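Local structure of hydrolase, haloacid dehalogenase-like family (Pseudomonas syringae pv. tomato, 3S6J) at residues S58-E62 with T63-I67; P38-M41 with W42-H45. The protein is a haloacid dehalogenase-like hydrolase that binds calcium and may act as a phosphatase on sugar phosphates. All coordinates share one frame; numbering follows the deposited sequence.

Contact 1: S58-E62 with T63-I67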
loop_
_atom_site.group_PDB
_atom_site.type_symbol
_atom_site.label_atom_id
_atom_site.label_comp_id
_atom_site.label_asym_id
_atom_site.label_seq_id
_atom_site.Cartn_x
_atom_site.Cartn_y
_atom_site.Cartn_z
ATOM N N SER E 58 -12.447 -10.566 9.381
ATOM C CA SER E 58 -12.837 -9.540 8.429
ATOM C C SER E 58 -12.647 -9.988 6.977
ATOM O O SER E 58 -13.586 -9.940 6.181
ATOM C CB SER E 58 -12.080 -8.245 8.701
ATOM O OG SER E 58 -12.662 -7.199 7.953
ATOM N N LEU E 59 -11.431 -10.425 6.646
ATOM C CA LEU E 59 -11.103 -10.947 5.312
ATOM C C LEU E 59 -12.012 -12.123 4.996
ATOM O O LEU E 59 -12.487 -12.280 3.872
ATOM C CB LEU E 59 -9.639 -11.402 5.259
ATOM C CG LEU E 59 -8.615 -10.299 5.525
ATOM C CD1 LEU E 59 -7.198 -10.853 5.784
ATOM C CD2 LEU E 59 -8.623 -9.300 4.365
ATOM N N SER E 60 -12.228 -12.934 6.023
ATOM C CA SER E 60 -13.092 -14.099 6.000
ATOM C C SER E 60 -14.465 -13.752 5.433
ATOM O O SER E 60 -14.855 -14.186 4.342
ATOM C CB SER E 60 -13.257 -14.573 7.445
ATOM O OG SER E 60 -13.626 -15.927 7.526
ATOM N N ARG E 61 -15.200 -12.966 6.205
ATOM C CA ARG E 61 -16.499 -12.464 5.798
ATOM C C ARG E 61 -16.497 -11.778 4.427
ATOM O O ARG E 61 -17.433 -11.945 3.651
ATOM C CB ARG E 61 -17.027 -11.526 6.883
ATOM C CG ARG E 61 -18.090 -10.568 6.426
ATOM C CD ARG E 61 -19.254 -10.584 7.395
ATOM N NE ARG E 61 -20.272 -11.544 6.974
ATOM C CZ ARG E 61 -21.261 -11.979 7.753
ATOM N NH1 ARG E 61 -21.364 -11.532 9.004
ATOM N NH2 ARG E 61 -22.142 -12.853 7.282
ATOM N N GLU E 62 -15.452 -11.015 4.106
ATOM C CA GLU E 62 -15.462 -10.312 2.822
ATOM C C GLU E 62 -15.220 -11.249 1.635
ATOM O O GLU E 62 -15.510 -10.898 0.491
ATOM C CB GLU E 62 -14.564 -9.069 2.826
ATOM C CG GLU E 62 -13.161 -9.190 2.247
ATOM C CD GLU E 62 -12.451 -7.827 2.240
ATOM O OE1 GLU E 62 -11.470 -7.621 1.479
ATOM O OE2 GLU E 62 -12.904 -6.943 3.003
ATOM N N THR E 63 -14.737 -12.460 1.915
ATOM C CA THR E 63 -14.564 -13.476 0.872
ATOM C C THR E 63 -15.679 -14.519 0.883
ATOM O O THR E 63 -15.748 -15.347 -0.024
ATOM C CB THR E 63 -13.213 -14.217 0.974
ATOM O OG1 THR E 63 -13.276 -15.186 2.030
ATOM C CG2 THR E 63 -12.075 -13.239 1.222
ATOM N N GLY E 64 -16.524 -14.492 1.918
ATOM C CA GLY E 64 -17.771 -15.245 1.934
ATOM C C GLY E 64 -17.707 -16.632 2.554
ATOM O O GLY E 64 -18.488 -17.526 2.213
HETATM N N MSE E 65 -16.801 -16.824 3.495
HETATM C CA MSE E 65 -16.527 -18.183 3.899
HETATM C C MSE E 65 -16.385 -18.493 5.404
HETATM O O MSE E 65 -17.225 -19.211 5.953
HETATM C CB MSE E 65 -15.365 -18.712 3.071
HETATM C CG MSE E 65 -14.334 -19.375 3.885
HETATM SE SE MSE E 65 -12.982 -18.077 4.339
HETATM C CE MSE E 65 -12.152 -17.966 2.563
ATOM N N SER E 66 -15.351 -17.967 6.053
ATOM C CA SER E 66 -15.105 -18.159 7.485
ATOM C C SER E 66 -13.929 -19.083 7.788
ATOM O O SER E 66 -13.686 -20.072 7.096
ATOM C CB SER E 66 -16.348 -18.613 8.255
ATOM O OG SER E 66 -16.389 -20.024 8.359
ATOM N N ILE E 67 -13.212 -18.761 8.853
ATOM C CA ILE E 67 -12.018 -19.499 9.216
ATOM C C ILE E 67 -12.136 -19.999 10.649
ATOM O O ILE E 67 -12.414 -19.229 11.566
ATOM C CB ILE E 67 -10.753 -18.609 9.065
ATOM C CG1 ILE E 67 -10.610 -18.114 7.621
ATOM C CG2 ILE E 67 -9.512 -19.351 9.515
ATOM C CD1 ILE E 67 -9.508 -17.075 7.410
#

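Contact 2: P38-M41 with W42-H45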
loop_
_atom_site.group_PDB
_atom_site.type_symbol
_atom_site.label_atom_id
_atom_site.label_comp_id
_atom_site.label_asym_id
_atom_site.label_seq_id
_atom_site.Cartn_x
_atom_site.Cartn_y
_atom_site.Cartn_z
ATOM N N PRO E 38 -6.162 -17.338 -0.889
ATOM C CA PRO E 38 -5.484 -16.431 -1.806
ATOM C C PRO E 38 -6.217 -15.104 -1.804
ATOM O O PRO E 38 -7.399 -15.042 -2.166
ATOM C CB PRO E 38 -5.625 -17.143 -3.154
ATOM C CG PRO E 38 -6.915 -17.872 -3.047
ATOM C CD PRO E 38 -7.091 -18.248 -1.589
ATOM N N LEU E 39 -5.529 -14.063 -1.360
ATOM C CA LEU E 39 -6.127 -12.745 -1.193
ATOM C C LEU E 39 -5.152 -11.769 -1.796
ATOM O O LEU E 39 -3.960 -11.862 -1.516
ATOM C CB LEU E 39 -6.271 -12.427 0.288
ATOM C CG LEU E 39 -7.661 -11.953 0.666
ATOM C CD1 LEU E 39 -8.466 -13.124 1.207
ATOM C CD2 LEU E 39 -7.563 -10.832 1.686
ATOM N N ALA E 40 -5.638 -10.863 -2.641
ATOM C CA ALA E 40 -4.761 -9.858 -3.237
ATOM C C ALA E 40 -4.112 -9.048 -2.120
ATOM O O ALA E 40 -4.700 -8.816 -1.066
ATOM C CB ALA E 40 -5.529 -8.951 -4.200
HETATM N N MSE E 41 -2.885 -8.620 -2.325
HETATM C CA MSE E 41 -2.219 -7.899 -1.249
HETATM C C MSE E 41 -2.808 -6.549 -0.828
HETATM O O MSE E 41 -2.638 -6.156 0.315
HETATM C CB MSE E 41 -0.715 -7.822 -1.495
HETATM C CG MSE E 41 -0.032 -8.997 -0.790
HETATM SE SE MSE E 41 1.638 -9.222 -1.497
HETATM C CE MSE E 41 2.700 -8.451 -0.033
ATOM N N TRP E 42 -3.512 -5.855 -1.712
ATOM C CA TRP E 42 -4.169 -4.606 -1.295
ATOM C C TRP E 42 -5.243 -4.845 -0.198
ATOM O O TRP E 42 -5.388 -4.026 0.728
ATOM C CB TRP E 42 -4.759 -3.847 -2.492
ATOM C CG TRP E 42 -6.026 -4.462 -3.019
ATOM C CD1 TRP E 42 -6.133 -5.534 -3.857
ATOM C CD2 TRP E 42 -7.366 -4.033 -2.741
ATOM N NE1 TRP E 42 -7.467 -5.802 -4.111
ATOM C CE2 TRP E 42 -8.235 -4.893 -3.439
ATOM C CE3 TRP E 42 -7.910 -3.008 -1.964
ATOM C CZ2 TRP E 42 -9.627 -4.771 -3.371
ATOM C CZ3 TRP E 42 -9.284 -2.877 -1.907
ATOM C CH2 TRP E 42 -10.127 -3.758 -2.609
ATOM N N ARG E 43 -5.967 -5.967 -0.294
ATOM C CA ARG E 43 -6.972 -6.347 0.705
ATOM C C ARG E 43 -6.329 -6.648 2.058
ATOM O O ARG E 43 -6.891 -6.335 3.098
ATOM C CB ARG E 43 -7.828 -7.562 0.238
ATOM C CG ARG E 43 -8.288 -7.509 -1.225
ATOM C CD ARG E 43 -9.471 -8.434 -1.549
ATOM N NE ARG E 43 -10.702 -7.780 -1.107
ATOM C CZ ARG E 43 -11.693 -7.379 -1.898
ATOM N NH1 ARG E 43 -11.657 -7.595 -3.200
ATOM N NH2 ARG E 43 -12.740 -6.779 -1.360
ATOM N N ILE E 44 -5.149 -7.269 2.048
ATOM C CA ILE E 44 -4.412 -7.505 3.295
ATOM C C ILE E 44 -3.905 -6.184 3.897
ATOM O O ILE E 44 -3.964 -5.972 5.113
ATOM C CB ILE E 44 -3.232 -8.492 3.097
ATOM C CG1 ILE E 44 -3.762 -9.872 2.657
ATOM C CG2 ILE E 44 -2.424 -8.610 4.394
ATOM C CD1 ILE E 44 -2.727 -10.818 2.035
ATOM N N HIS E 45 -3.438 -5.292 3.030
ATOM C CA HIS E 45 -2.884 -3.992 3.447
ATOM C C HIS E 45 -3.979 -3.160 4.107
ATOM O O HIS E 45 -3.726 -2.428 5.062
ATOM C CB HIS E 45 -2.284 -3.248 2.232
ATOM C CG HIS E 45 -1.478 -2.028 2.584
ATOM N ND1 HIS E 45 -0.768 -1.321 1.648
ATOM C CD2 HIS E 45 -1.259 -1.413 3.779
ATOM C CE1 HIS E 45 -0.135 -0.317 2.242
ATOM N NE2 HIS E 45 -0.423 -0.356 3.530
#

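Contact 1: S58-E62 with T63-I67
Thr-63 folds back on Ser-60 where helix 52-63 ends, in the helical cap domain of this haloacid dehalogenase-like protein. Its CB carries two branches at the start of the turn: the methyl CG2 packs on Leu-39, in the loop that leads into helix 41-47, while OG1 donates to Ser-60 O over 3.0 Å. With OG1 between its own backbone N and carbonyl carbon (chi1 77°), the hydroxyl can reach back three residues; threonine thus offers a donor and an apolar methyl from one CB. The same oxygen is gripped by backbone donors. Gly-64 N approaches Ser-60 O in the carbonyl plane at 3.0 Å, Thr-63 N lies well above that plane (58° out of it), and Met-65 N adds a weak bond of 3.4 Å. This last bond and a second weak one, from Gly-64 N to Arg-61 O, together with the positive phi of Gly-64 (93°), define a Schellman motif; glycine, having no CB, readily takes this positive phi. Past the turn, the selenium of Met-65, a selenomethionine, and CG1 of Ile-67 lie near the hydroxyl of Ser-60, whose exact position is doubtful. The helix terminus thus satisfies the carbonyl of a buried residue several times over, with a threonine hydroxyl supplementing the backbone N-H groups as the chain leaves the helix.

Contact 2: P38-M41 with W42-H45
The extended backbone at Leu-39 and Ala-40 bends into helix 41-47 of the cap domain, with Ala-40 as N-cap: its carbonyl O takes a weak bond from Arg-43 N, and Met-41 O receives His-45 N at 3.0 Å in the first regular helical bond. The methyl of Ala-40 comes obliquely against the indole, its CB 3.5 Å from Trp-42 CD1; being small, it lets the ring lie close to the chain. Trp-42 carries its ring folded back, CG lying between N and the carbonyl carbon (chi1 75°), and CG of Arg-43 rides 3.3 Å above one face, toward the rim. Bent at chi3, Arg-43 then lays its guanidinium face near Trp-42 CZ2, while its nitrogens form salt bridges to Glu-62 and to Glu-210 of the second subunit. Leu-39 CD2 meets Arg-43 CB at 3.6 Å and Ile-44 CG1 at 4.0 Å; the branched Leu-39 and Ile-44 suit this buried side, and the aliphatic base of Arg-43 completes it. His-45 bonds Gly-193 O through NE2 and Tyr-22 OH of the second subunit through ND1. The side chain of His-45 lies about 5 Å from a bound calcium ion. Apolar contacts thus seat the helix start, while its arginine and histidine carry polar links to the rest of the dimer.

Running from the N terminus, the chain leaves helix 21-34 and enters contact 2, which turns the loop into helix 41-47; contact 1 comes later, where helix 52-63 gives way to the loop before helix 69-85. Each closes a short local turn, so the two stand in series, neither enclosing nor crossing the other. Their centres are about 13 Å apart, yet they touch: besides a salt bridge between the two helices, Leu-39 of the entry loop packs on Leu-59. The start of one helix is thereby tied to the end of the next, within the helical cap domain, probably of the C1 type known in this family, inserted beyond the first strand of the core's parallel sheet.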